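Local coordinates for Spermidine/putrescine ABC transporter, periplasmic binding protein (Treponema pallidum, PDB 2V84) that probably binds polyamines such as spermidine and putrescine, as the solute-binding lipoprotein of an ABC-type transporter, at residues G70-D75 with P263-N268; A132-V136 with T147-F151; L93-L98 with K120-V125; D75-G81 with V257-P263. One frame throughout, in Å; residues are numbered along the deposited sequence.

Contact 1 of 4, residues G70-D75 with P263-N268; sequences GASGYD and PKGARN
Asp-75 accepts a hydrogen bond from Asn-268 across this contact. Asn-268 N lies 2.8 Å from Asp-75 OD1 with an angle of 163° at the hydrogen, coming from well above the carboxylate plane. Asp-75 holds its CG beside its backbone N (chi1 -61°), which turns OD1 toward Asn-268 while OD2 takes the backbone N of Tyr-28. With an N-H on each oxygen, the carboxylate is probably held in its rotation. The guanidinium of Arg-267 approaches Gly-73 obliquely; NH1 is 2.8 Å from Gly-73 O, but the angle is too poor for a hydrogen bond, and the group also makes a cation-pi contact with Tyr-28.

Carbon atoms packed on carbonyl oxygens fill the middle. The Pro-263 ring lies against the backbone carbonyls of Tyr-74 and Asp-75, its CD 3.2 Å from Asp-75 O and its CG 3.4 Å from Tyr-74 O. The apolar side-chain pair is Tyr-74 CB with Pro-263 CG at 4.0 Å. Ala-266 CB meets the same Tyr-74 O at 3.7 Å. Ala-71 CB rests 3.6 Å from Lys-264 O.

Within 263-268 the chain folds into a type II beta turn, Pro-263 to Ala-266, closed by Ala-266 N to Pro-263 O. Gly-265 supplies the positive phi (84°) characteristic of its third position, and the chain then reaches Asn-268, the N-cap residue of helix 269-279, whose OD1 accepts Leu-271 N.

Contact 2 of 4, residues A132-V136 with T147-F151; sequences AGIAV and TWSIF
Ile-134 reaches from its strand into the short 3-10 segment 148-151, and its side chain, taken outward from CB, gives a worked example of how one branched residue can serve several partners. At CB the chain divides. CG2 goes to the Phe-151 ring and comes within 4.2 Å of CZ. CG1, beside the backbone N (chi1 -55°), brings the longer branch up to both aromatic residues, 3.8 Å from Trp-148 CZ3 and 4.0 Å from Phe-151 CE2. Since chi2 is extended, CD1 travels on to a point over one face of the Trp-148 indole, toward the rim. It lies 4.1 Å from the centroid of the six-membered ring and 27° off the normal, a CH-pi contact. The same methyl meets Ile-150 CG2 at 3.9 Å and Thr-147 O at 3.7 Å, and also touches Phe-151 CE2. Two residues along the strand, Val-136 adds a simpler contact, CG2 to Ile-150 CD1 at 3.8 Å.

No hydrogen bond crosses this buried interface. Trp-148 bonds Ser-253 OG through NE1, and its side chain is about 6 Å from that of Glu-168, a predicted spermidine-binding residue. Strand 125-137 is paired on its edges with strands 223-226 and 243-246, and the 3-10 segment packs its apolar side chains on that sheet. Trp-148 meets His-225 of strand 223-226 edge-to-face and touches helix 166-176 through Ala-172 and Ser-176.

Contact 3 of 4, residues L93-L98 with K120-V125; sequences LEKIDL and KMEYSV
Tyr-123, Lys-95 and Ile-96 bury the most surface here, and each uses a different kind of contact. The Tyr-123 ring turns back along 93-98 because its CG sits beside the backbone N (chi1 -73°). Leu-93 O lies at the ring edge, near its plane, 3.5 Å from CE1, while Lys-95 CG approaches the phenol end obliquely at 3.6 Å from CZ.

Lys-95 runs extended alongside the extended Glu-122, both pointing the same way. Its NZ makes a long salt bridge with Glu-122 OE2 at 3.5 Å, and its CE is 3.3 Å from Tyr-123 OH, so the end of the aliphatic chain touches both the carboxylate and the phenol oxygen.

Ile-96 supplies the backbone link. Its N donates to Glu-122 O at 2.9 Å with an angle of 162°, tilted 32° out of the carbonyl plane, and the neighbouring Lys-95 CA sends a CH...O contact to the same oxygen. The extended Ile-96 side chain ends with CD1 3.5 Å from Ser-124 N and 4.0 Å from Val-125 CG2. A water within hydrogen-bonding distance of Tyr-123 O (2.7 Å) and Glu-94 O can bridge them, though other acceptors compete.

Around this, Glu-94 pairs through its backbone with Ile-262, in strand 262-263, and through its carboxylate with Arg-269 and Gly-265 N. Helix 269-279 packs on Ile-96 and Val-125, while helix 81-89 touches Leu-93, and Tyr-123 and Ser-124 just ahead of strand 125-137.

Contact 4 of 4, residues D75-G81 with V257-P263; sequences DLVVPSG and VDSFCIP
First torsions set the side-chain contacts of Val-77 and Cys-261: Val-77 CG1 stands between its backbone N and carbonyl carbon (chi1 66°) and meets Cys-261 CB at 3.8 Å, whereas Cys-261 SG swings beside its own N (chi1 -62°) and lies 3.6 Å from Pro-79 CD. The same two residues form an antiparallel hydrogen-bonded pair, Val-77 N to Cys-261 O at 3.0 Å and Cys-261 N to Val-77 O at 2.9 Å. Pairing then has to change, because Pro-79 has no N-H. Its carbonyl still accepts Ser-259 N at 2.9 Å, while Ser-259 O receives a CH...O contact from Val-78 CA at 3.1 Å. Leu-76 crosses Phe-260, its CD1 and CD2 both 4.1 Å from Phe-260 CD1. Asp-75 O, buried here, has no hydrogen-bonding partner in the model.

Asp-258 points its OD2 to Tyr-35 OH and to a bound buffer molecule, which may mark the ligand pocket. Helix 60-67 packs on Val-77, Pro-79 and Pro-263, whereas helix 269-279 meets Leu-76, Phe-260 and Ile-262. Strand 76-77 is also the edge of the parallel sheet beside 26-32, and strand 254-260 pairs with 125-137.

From the N terminus the chain passes 70-75 and, sharing Asp-75, runs directly into 75-81, so contacts 1 and 4 open together. Contact 3 then opens at 93-98 and closes at 120-125, and contact 2 opens and closes between 132-136 and 147-151. Only at 257-263 does contact 4 close, with contact 1 following at 263-268. Contacts 2 and 3 thus lie in series within contact 4, itself enclosed by contact 1; none cross. Hydrogen bonds join contact 3 to contact 1 (Glu-94 to Gly-265) and to contact 4 (Glu-94 to Ile-262, Val-125 to Phe-260), pairing strand 93-94 with 262-263. Strand 125-137 pairs with 254-260 and runs on to contact 2, across the chain's centre.

Contact 1 of 4, residues G70-D75 with P263-N268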
loop_
_atom_site.group_PDB
_atom_site.type_symbol
_atom_site.label_atom_id
_atom_site.label_comp_id
_atom_site.label_asym_id
_atom_site.label_seq_id
_atom_site.Cartn_x
_atom_site.Cartn_y
_atom_site.Cartn_z
ATOM N N GLY A 70 15.917 -10.512 17.276
ATOM C CA GLY A 70 16.899 -9.951 16.360
ATOM C C GLY A 70 16.878 -10.428 14.913
ATOM O O GLY A 70 17.200 -9.657 14.002
ATOM N N ALA A 71 16.534 -11.698 14.695
ATOM C CA ALA A 71 16.674 -12.303 13.363
ATOM C C ALA A 71 15.693 -13.439 13.057
ATOM O O ALA A 71 15.736 -14.522 13.660
ATOM C CB ALA A 71 18.115 -12.745 13.110
ATOM N N SER A 72 14.808 -13.156 12.104
ATOM C CA SER A 72 13.976 -14.145 11.426
ATOM C C SER A 72 14.893 -14.947 10.510
ATOM O O SER A 72 16.082 -14.656 10.413
ATOM C CB SER A 72 12.992 -13.403 10.539
ATOM O OG SER A 72 13.717 -12.742 9.508
ATOM N N GLY A 73 14.353 -15.926 9.794
ATOM C CA GLY A 73 15.191 -16.622 8.809
ATOM C C GLY A 73 15.108 -16.102 7.382
ATOM O O GLY A 73 15.654 -16.725 6.475
ATOM N N TYR A 74 14.438 -14.966 7.176
ATOM C CA TYR A 74 14.113 -14.503 5.817
ATOM C C TYR A 74 15.217 -13.747 5.086
ATOM O O TYR A 74 16.052 -13.079 5.699
ATOM C CB TYR A 74 12.815 -13.688 5.802
ATOM C CG TYR A 74 11.641 -14.484 6.305
ATOM C CD1 TYR A 74 10.945 -15.356 5.465
ATOM C CD2 TYR A 74 11.226 -14.369 7.627
ATOM C CE1 TYR A 74 9.863 -16.104 5.949
ATOM C CE2 TYR A 74 10.153 -15.100 8.108
ATOM C CZ TYR A 74 9.478 -15.962 7.268
ATOM O OH TYR A 74 8.404 -16.676 7.767
ATOM N N ASP A 75 15.194 -13.863 3.764
ATOM C CA ASP A 75 16.159 -13.192 2.908
ATOM C C ASP A 75 15.591 -11.910 2.351
ATOM O O ASP A 75 16.333 -10.987 2.086
ATOM C CB ASP A 75 16.589 -14.113 1.775
ATOM C CG ASP A 75 17.250 -15.369 2.289
ATOM O OD1 ASP A 75 18.173 -15.229 3.113
ATOM O OD2 ASP A 75 16.847 -16.478 1.886
ATOM N N PRO A 263 16.358 -8.693 5.528
ATOM C CA PRO A 263 16.360 -8.743 6.998
ATOM C C PRO A 263 17.738 -9.026 7.584
ATOM O O PRO A 263 18.501 -9.786 6.996
ATOM C CB PRO A 263 15.426 -9.925 7.312
ATOM C CG PRO A 263 14.532 -10.036 6.111
ATOM C CD PRO A 263 15.498 -9.747 4.961
ATOM N N LYS A 264 18.033 -8.446 8.746
ATOM C CA LYS A 264 19.249 -8.794 9.484
ATOM C C LYS A 264 19.342 -10.310 9.626
ATOM O O LYS A 264 18.347 -10.971 9.948
ATOM C CB LYS A 264 19.291 -8.126 10.861
ATOM C CG LYS A 264 20.503 -8.536 11.690
ATOM C CD LYS A 264 20.450 -8.016 13.113
ATOM C CE LYS A 264 21.507 -8.698 13.950
ATOM N NZ LYS A 264 22.179 -7.731 14.853
ATOM N N GLY A 265 20.529 -10.850 9.362
ATOM C CA GLY A 265 20.773 -12.284 9.464
ATOM C C GLY A 265 20.390 -13.121 8.253
ATOM O O GLY A 265 20.393 -14.352 8.329
ATOM N N ALA A 266 20.059 -12.468 7.135
ATOM C CA ALA A 266 19.707 -13.170 5.893
ATOM C C ALA A 266 20.791 -14.160 5.483
ATOM O O ALA A 266 21.969 -13.777 5.373
ATOM C CB ALA A 266 19.462 -12.162 4.762
ATOM N N ARG A 267 20.392 -15.417 5.258
ATOM C CA ARG A 267 21.339 -16.502 4.944
ATOM C C ARG A 267 21.737 -16.540 3.483
ATOM O O ARG A 267 22.826 -17.007 3.155
ATOM C CB ARG A 267 20.757 -17.875 5.292
ATOM C CG ARG A 267 20.349 -18.099 6.723
ATOM C CD ARG A 267 19.572 -19.401 6.784
ATOM N NE ARG A 267 18.954 -19.637 8.087
ATOM C CZ ARG A 267 17.652 -19.523 8.340
ATOM N NH1 ARG A 267 16.794 -19.170 7.378
ATOM N NH2 ARG A 267 17.203 -19.769 9.567
ATOM N N ASN A 268 20.847 -16.074 2.608
ATOM C CA ASN A 268 21.096 -16.062 1.165
ATOM C C ASN A 268 20.971 -14.673 0.544
ATOM O O ASN A 268 20.000 -14.398 -0.157
ATOM C CB ASN A 268 20.144 -17.020 0.449
ATOM C CG ASN A 268 20.751 -17.617 -0.809
ATOM O OD1 ASN A 268 21.477 -16.947 -1.570
ATOM N ND2 ASN A 268 20.467 -18.898 -1.033
#

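Contact 2 of 4, residues A132-V136 with T147-F151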
loop_
_atom_site.group_PDB
_atom_site.type_symbol
_atom_site.label_atom_id
_atom_site.label_comp_id
_atom_site.label_asym_id
_atom_site.label_seq_id
_atom_site.Cartn_x
_atom_site.Cartn_y
_atom_site.Cartn_z
ATOM N N ALA A 132 -4.615 3.876 -1.595
ATOM C CA ALA A 132 -6.009 3.494 -1.387
ATOM C C ALA A 132 -6.858 4.619 -1.924
ATOM O O ALA A 132 -6.424 5.764 -2.039
ATOM C CB ALA A 132 -6.298 3.277 0.093
ATOM N N GLY A 133 -8.088 4.302 -2.265
ATOM C CA GLY A 133 -9.004 5.333 -2.713
ATOM C C GLY A 133 -10.417 4.926 -2.354
ATOM O O GLY A 133 -10.643 4.247 -1.349
ATOM N N ILE A 134 -11.370 5.362 -3.169
ATOM C CA ILE A 134 -12.783 5.127 -2.888
ATOM C C ILE A 134 -13.420 4.549 -4.131
ATOM O O ILE A 134 -13.196 5.053 -5.230
ATOM C CB ILE A 134 -13.512 6.476 -2.525
ATOM C CG1 ILE A 134 -12.801 7.187 -1.363
ATOM C CG2 ILE A 134 -15.004 6.233 -2.201
ATOM C CD1 ILE A 134 -13.180 8.665 -1.212
ATOM N N ALA A 135 -14.218 3.502 -3.936
ATOM C CA ALA A 135 -15.045 2.929 -4.986
ATOM C C ALA A 135 -16.488 3.367 -4.758
ATOM O O ALA A 135 -16.991 3.302 -3.648
ATOM C CB ALA A 135 -14.938 1.416 -4.988
ATOM N N VAL A 136 -17.166 3.807 -5.822
ATOM C CA VAL A 136 -18.551 4.212 -5.699
ATOM C C VAL A 136 -19.329 3.370 -6.685
ATOM O O VAL A 136 -18.883 3.211 -7.814
ATOM C CB VAL A 136 -18.779 5.689 -6.045
ATOM C CG1 VAL A 136 -20.260 5.995 -6.036
ATOM C CG2 VAL A 136 -18.077 6.595 -5.015
ATOM N N THR A 147 -14.526 13.018 -3.341
ATOM C CA THR A 147 -13.815 13.572 -2.189
ATOM C C THR A 147 -14.060 12.665 -0.981
ATOM O O THR A 147 -15.027 11.906 -0.955
ATOM C CB THR A 147 -14.292 15.027 -1.819
ATOM O OG1 THR A 147 -15.653 14.983 -1.351
ATOM C CG2 THR A 147 -14.235 15.975 -3.014
ATOM N N TRP A 148 -13.209 12.791 0.032
ATOM C CA TRP A 148 -13.380 12.028 1.285
ATOM C C TRP A 148 -14.677 12.364 2.018
ATOM O O TRP A 148 -15.148 11.585 2.836
ATOM C CB TRP A 148 -12.188 12.272 2.231
ATOM C CG TRP A 148 -10.898 11.746 1.644
ATOM C CD1 TRP A 148 -9.892 12.483 1.105
ATOM C CD2 TRP A 148 -10.513 10.366 1.492
ATOM N NE1 TRP A 148 -8.903 11.655 0.620
ATOM C CE2 TRP A 148 -9.253 10.353 0.849
ATOM C CE3 TRP A 148 -11.106 9.148 1.842
ATOM C CZ2 TRP A 148 -8.574 9.162 0.537
ATOM C CZ3 TRP A 148 -10.436 7.961 1.536
ATOM C CH2 TRP A 148 -9.170 7.980 0.901
ATOM N N SER A 149 -15.200 13.567 1.797
ATOM C CA SER A 149 -16.400 13.980 2.488
ATOM C C SER A 149 -17.586 13.133 2.049
ATOM O O SER A 149 -18.687 13.298 2.563
ATOM C CB SER A 149 -16.662 15.460 2.265
ATOM O OG SER A 149 -15.750 16.225 3.070
ATOM N N ILE A 150 -17.368 12.218 1.107
ATOM C CA ILE A 150 -18.447 11.302 0.692
ATOM C C ILE A 150 -18.876 10.450 1.898
ATOM O O ILE A 150 -20.012 9.994 2.005
ATOM C CB ILE A 150 -18.016 10.403 -0.503
ATOM C CG1 ILE A 150 -19.242 9.677 -1.086
ATOM C CG2 ILE A 150 -16.878 9.421 -0.102
ATOM C CD1 ILE A 150 -19.069 9.241 -2.536
ATOM N N PHE A 151 -17.957 10.263 2.841
ATOM C CA PHE A 151 -18.282 9.483 4.028
ATOM C C PHE A 151 -19.145 10.211 5.066
ATOM O O PHE A 151 -19.623 9.600 6.016
ATOM C CB PHE A 151 -16.998 8.872 4.622
ATOM C CG PHE A 151 -16.353 7.873 3.706
ATOM C CD1 PHE A 151 -16.951 6.631 3.501
ATOM C CD2 PHE A 151 -15.151 8.173 3.038
ATOM C CE1 PHE A 151 -16.380 5.690 2.649
ATOM C CE2 PHE A 151 -14.565 7.253 2.188
ATOM C CZ PHE A 151 -15.189 6.004 1.981
#

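Contact 3 of 4, residues L93-L98 with K120-V125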
loop_
_atom_site.group_PDB
_atom_site.type_symbol
_atom_site.label_atom_id
_atom_site.label_comp_id
_atom_site.label_asym_id
_atom_site.label_seq_id
_atom_site.Cartn_x
_atom_site.Cartn_y
_atom_site.Cartn_z
ATOM N N LEU A 93 17.679 -4.126 9.477
ATOM C CA LEU A 93 17.843 -4.327 8.042
ATOM C C LEU A 93 19.305 -4.308 7.641
ATOM O O LEU A 93 20.124 -3.630 8.280
ATOM C CB LEU A 93 17.077 -3.243 7.260
ATOM C CG LEU A 93 15.566 -3.171 7.527
ATOM C CD1 LEU A 93 14.924 -2.077 6.683
ATOM C CD2 LEU A 93 14.906 -4.527 7.276
ATOM N N GLU A 94 19.634 -5.044 6.579
ATOM C CA GLU A 94 21.031 -5.107 6.096
ATOM C C GLU A 94 21.208 -4.203 4.915
ATOM O O GLU A 94 20.256 -4.007 4.160
ATOM C CB GLU A 94 21.408 -6.524 5.683
ATOM C CG GLU A 94 21.354 -7.478 6.854
ATOM C CD GLU A 94 22.040 -8.790 6.593
ATOM O OE1 GLU A 94 22.369 -9.082 5.431
ATOM O OE2 GLU A 94 22.258 -9.546 7.566
ATOM N N LYS A 95 22.405 -3.628 4.786
ATOM C CA LYS A 95 22.740 -2.830 3.594
ATOM C C LYS A 95 22.601 -3.684 2.344
ATOM O O LYS A 95 22.940 -4.867 2.340
ATOM C CB LYS A 95 24.159 -2.223 3.710
ATOM C CG LYS A 95 24.249 -1.122 4.776
ATOM C CD LYS A 95 25.603 -0.393 4.754
ATOM C CE LYS A 95 25.666 0.693 5.846
ATOM N NZ LYS A 95 26.976 1.393 5.805
ATOM N N ILE A 96 22.105 -3.069 1.279
ATOM C CA ILE A 96 21.917 -3.719 -0.003
ATOM C C ILE A 96 23.080 -3.340 -0.915
ATOM O O ILE A 96 23.548 -2.205 -0.892
ATOM C CB ILE A 96 20.552 -3.301 -0.625
ATOM C CG1 ILE A 96 19.424 -3.846 0.270
ATOM C CG2 ILE A 96 20.421 -3.818 -2.057
ATOM C CD1 ILE A 96 17.996 -3.484 -0.160
ATOM N N ASP A 97 23.586 -4.323 -1.658
ATOM C CA ASP A 97 24.659 -4.121 -2.624
ATOM C C ASP A 97 24.027 -3.865 -3.977
ATOM O O ASP A 97 23.620 -4.800 -4.676
ATOM C CB ASP A 97 25.588 -5.352 -2.670
ATOM C CG ASP A 97 26.694 -5.217 -3.695
ATOM O OD1 ASP A 97 26.865 -4.127 -4.295
ATOM O OD2 ASP A 97 27.410 -6.209 -3.926
ATOM N N LEU A 98 23.926 -2.594 -4.342
ATOM C CA LEU A 98 23.184 -2.238 -5.539
ATOM C C LEU A 98 23.890 -2.669 -6.822
ATOM O O LEU A 98 23.274 -2.681 -7.895
ATOM C CB LEU A 98 22.863 -0.743 -5.572
ATOM C CG LEU A 98 21.930 -0.174 -4.492
ATOM C CD1 LEU A 98 21.819 1.343 -4.699
ATOM C CD2 LEU A 98 20.562 -0.850 -4.474
ATOM N N LYS A 120 18.938 6.750 -1.086
ATOM C CA LYS A 120 19.977 6.133 -1.908
ATOM C C LYS A 120 19.771 4.618 -2.002
ATOM O O LYS A 120 20.601 3.907 -2.575
ATOM C CB LYS A 120 21.387 6.484 -1.394
ATOM C CG LYS A 120 21.656 7.999 -1.299
ATOM C CD LYS A 120 23.117 8.313 -0.984
ATOM C CE LYS A 120 23.388 9.820 -1.041
ATOM N NZ LYS A 120 24.805 10.178 -0.686
ATOM N N MET A 121 18.646 4.149 -1.461
ATOM C CA MET A 121 18.264 2.723 -1.499
ATOM C C MET A 121 19.315 1.838 -0.821
ATOM O O MET A 121 19.642 0.733 -1.293
ATOM C CB MET A 121 18.028 2.280 -2.941
ATOM C CG MET A 121 16.816 2.978 -3.627
ATOM S SD MET A 121 16.569 2.413 -5.314
ATOM C CE MET A 121 17.673 3.513 -6.185
ATOM N N GLU A 122 19.851 2.340 0.282
ATOM C CA GLU A 122 20.906 1.644 0.995
ATOM C C GLU A 122 20.382 0.440 1.773
ATOM O O GLU A 122 21.123 -0.498 2.026
ATOM C CB GLU A 122 21.643 2.622 1.905
ATOM C CG GLU A 122 22.750 1.985 2.707
ATOM C CD GLU A 122 23.636 2.999 3.398
ATOM O OE1 GLU A 122 23.114 4.005 3.929
ATOM O OE2 GLU A 122 24.852 2.771 3.405
ATOM N N TYR A 123 19.098 0.466 2.133
ATOM C CA TYR A 123 18.515 -0.566 2.973
ATOM C C TYR A 123 17.224 -1.046 2.349
ATOM O O TYR A 123 16.555 -1.914 2.899
ATOM C CB TYR A 123 18.224 -0.034 4.370
ATOM C CG TYR A 123 19.466 0.170 5.228
ATOM C CD1 TYR A 123 19.970 -0.863 5.992
ATOM C CD2 TYR A 123 20.113 1.407 5.271
ATOM C CE1 TYR A 123 21.103 -0.674 6.790
ATOM C CE2 TYR A 123 21.260 1.608 6.055
ATOM C CZ TYR A 123 21.743 0.565 6.814
ATOM O OH TYR A 123 22.856 0.734 7.617
ATOM N N SER A 124 16.846 -0.465 1.213
ATOM C CA SER A 124 15.520 -0.775 0.625
ATOM C C SER A 124 15.517 -0.531 -0.865
ATOM O O SER A 124 16.222 0.343 -1.336
ATOM C CB SER A 124 14.424 0.084 1.281
ATOM O OG SER A 124 14.567 1.476 0.969
ATOM N N VAL A 125 14.700 -1.272 -1.608
ATOM C CA VAL A 125 14.520 -0.971 -3.031
ATOM C C VAL A 125 13.037 -0.932 -3.300
ATOM O O VAL A 125 12.362 -1.848 -2.921
ATOM C CB VAL A 125 15.139 -2.068 -3.941
ATOM C CG1 VAL A 125 14.814 -1.785 -5.438
ATOM C CG2 VAL A 125 16.679 -2.152 -3.737
HETATM O O HOH W 1 17.513 -4.209 3.822
#

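Contact 4 of 4, residues D75-G81 with V257-P263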
loop_
_atom_site.group_PDB
_atom_site.type_symbol
_atom_site.label_atom_id
_atom_site.label_comp_id
_atom_site.label_asym_id
_atom_site.label_seq_id
_atom_site.Cartn_x
_atom_site.Cartn_y
_atom_site.Cartn_z
ATOM N N ASP A 75 15.194 -13.863 3.764
ATOM C CA ASP A 75 16.159 -13.192 2.908
ATOM C C ASP A 75 15.591 -11.910 2.351
ATOM O O ASP A 75 16.333 -10.987 2.086
ATOM C CB ASP A 75 16.589 -14.113 1.775
ATOM C CG ASP A 75 17.250 -15.369 2.289
ATOM O OD1 ASP A 75 18.173 -15.229 3.113
ATOM O OD2 ASP A 75 16.847 -16.478 1.886
ATOM N N LEU A 76 14.270 -11.863 2.179
ATOM C CA LEU A 76 13.594 -10.664 1.659
ATOM C C LEU A 76 12.331 -10.442 2.462
ATOM O O LEU A 76 11.688 -11.402 2.873
ATOM C CB LEU A 76 13.226 -10.832 0.185
ATOM C CG LEU A 76 14.346 -10.576 -0.814
ATOM C CD1 LEU A 76 13.861 -10.904 -2.213
ATOM C CD2 LEU A 76 14.881 -9.116 -0.714
ATOM N N VAL A 77 11.995 -9.174 2.684
ATOM C CA VAL A 77 10.729 -8.784 3.316
ATOM C C VAL A 77 10.262 -7.541 2.567
ATOM O O VAL A 77 11.050 -6.935 1.864
ATOM C CB VAL A 77 10.926 -8.501 4.835
ATOM C CG1 VAL A 77 11.822 -7.250 5.043
ATOM C CG2 VAL A 77 9.609 -8.340 5.523
ATOM N N VAL A 78 8.980 -7.186 2.666
ATOM C CA VAL A 78 8.453 -6.074 1.863
ATOM C C VAL A 78 7.659 -5.060 2.738
ATOM O O VAL A 78 6.420 -5.073 2.745
ATOM C CB VAL A 78 7.612 -6.620 0.665
ATOM C CG1 VAL A 78 7.030 -5.482 -0.199
ATOM C CG2 VAL A 78 8.441 -7.591 -0.209
ATOM N N PRO A 79 8.372 -4.191 3.492
ATOM C CA PRO A 79 7.728 -3.195 4.346
ATOM C C PRO A 79 7.320 -1.934 3.614
ATOM O O PRO A 79 7.809 -1.677 2.504
ATOM C CB PRO A 79 8.817 -2.890 5.406
ATOM C CG PRO A 79 9.897 -3.846 5.142
ATOM C CD PRO A 79 9.822 -4.163 3.698
ATOM N N SER A 80 6.410 -1.166 4.224
ATOM C CA SER A 80 5.950 0.113 3.681
ATOM C C SER A 80 6.925 1.176 4.151
ATOM O O SER A 80 7.768 0.899 4.995
ATOM C CB SER A 80 4.548 0.433 4.197
ATOM O OG SER A 80 4.492 0.301 5.612
ATOM N N GLY A 81 6.842 2.390 3.605
ATOM C CA GLY A 81 7.898 3.400 3.851
ATOM C C GLY A 81 8.067 3.758 5.307
ATOM O O GLY A 81 9.189 3.940 5.795
ATOM N N VAL A 257 4.401 3.574 -0.222
ATOM C CA VAL A 257 5.434 2.893 -1.003
ATOM C C VAL A 257 5.892 1.648 -0.228
ATOM O O VAL A 257 6.251 1.739 0.936
ATOM C CB VAL A 257 6.642 3.804 -1.378
ATOM C CG1 VAL A 257 7.227 4.484 -0.128
ATOM C CG2 VAL A 257 7.689 2.985 -2.150
ATOM N N ASP A 258 5.814 0.497 -0.892
ATOM C CA ASP A 258 6.338 -0.786 -0.377
ATOM C C ASP A 258 7.704 -1.061 -1.027
ATOM O O ASP A 258 7.904 -0.675 -2.172
ATOM C CB ASP A 258 5.377 -1.906 -0.770
ATOM C CG ASP A 258 4.052 -1.850 -0.001
ATOM O OD1 ASP A 258 4.074 -1.470 1.172
ATOM O OD2 ASP A 258 2.998 -2.229 -0.573
ATOM N N SER A 259 8.622 -1.716 -0.308
ATOM C CA SER A 259 10.030 -1.894 -0.737
ATOM C C SER A 259 10.521 -3.266 -0.398
ATOM O O SER A 259 10.087 -3.813 0.603
ATOM C CB SER A 259 10.947 -0.943 0.028
ATOM O OG SER A 259 10.723 0.378 -0.396
ATOM N N PHE A 260 11.460 -3.792 -1.186
ATOM C CA PHE A 260 12.264 -4.945 -0.794
ATOM C C PHE A 260 13.301 -4.511 0.227
ATOM O O PHE A 260 14.013 -3.503 0.046
ATOM C CB PHE A 260 13.075 -5.508 -1.960
ATOM C CG PHE A 260 12.268 -6.202 -3.036
ATOM C CD1 PHE A 260 11.762 -7.479 -2.843
ATOM C CD2 PHE A 260 12.090 -5.583 -4.274
ATOM C CE1 PHE A 260 11.057 -8.145 -3.848
ATOM C CE2 PHE A 260 11.402 -6.249 -5.298
ATOM C CZ PHE A 260 10.885 -7.530 -5.086
ATOM N N CYS A 261 13.415 -5.300 1.290
ATOM C CA CYS A 261 14.472 -5.101 2.267
ATOM C C CYS A 261 15.093 -6.443 2.576
ATOM O O CYS A 261 14.429 -7.490 2.441
ATOM C CB CYS A 261 13.911 -4.481 3.557
ATOM S SG CYS A 261 13.203 -2.863 3.309
ATOM N N ILE A 262 16.359 -6.421 3.001
ATOM C CA ILE A 262 17.019 -7.663 3.371
ATOM C C ILE A 262 17.086 -7.728 4.901
ATOM O O ILE A 262 17.772 -6.905 5.521
ATOM C CB ILE A 262 18.436 -7.759 2.730
ATOM C CG1 ILE A 262 18.339 -7.919 1.198
ATOM C CG2 ILE A 262 19.237 -8.910 3.380
ATOM C CD1 ILE A 262 19.703 -7.787 0.494
ATOM N N PRO A 263 16.358 -8.693 5.528
ATOM C CA PRO A 263 16.360 -8.743 6.998
ATOM C C PRO A 263 17.738 -9.026 7.584
ATOM O O PRO A 263 18.501 -9.786 6.996
ATOM C CB PRO A 263 15.426 -9.925 7.312
ATOM C CG PRO A 263 14.532 -10.036 6.111
ATOM C CD PRO A 263 15.498 -9.747 4.961
HETATM O O HOH W 2 4.319 -3.194 2.829
HETATM O O HOH W 3 8.804 1.158 1.531
HETATM O O HOH W 4 4.561 4.363 2.771
#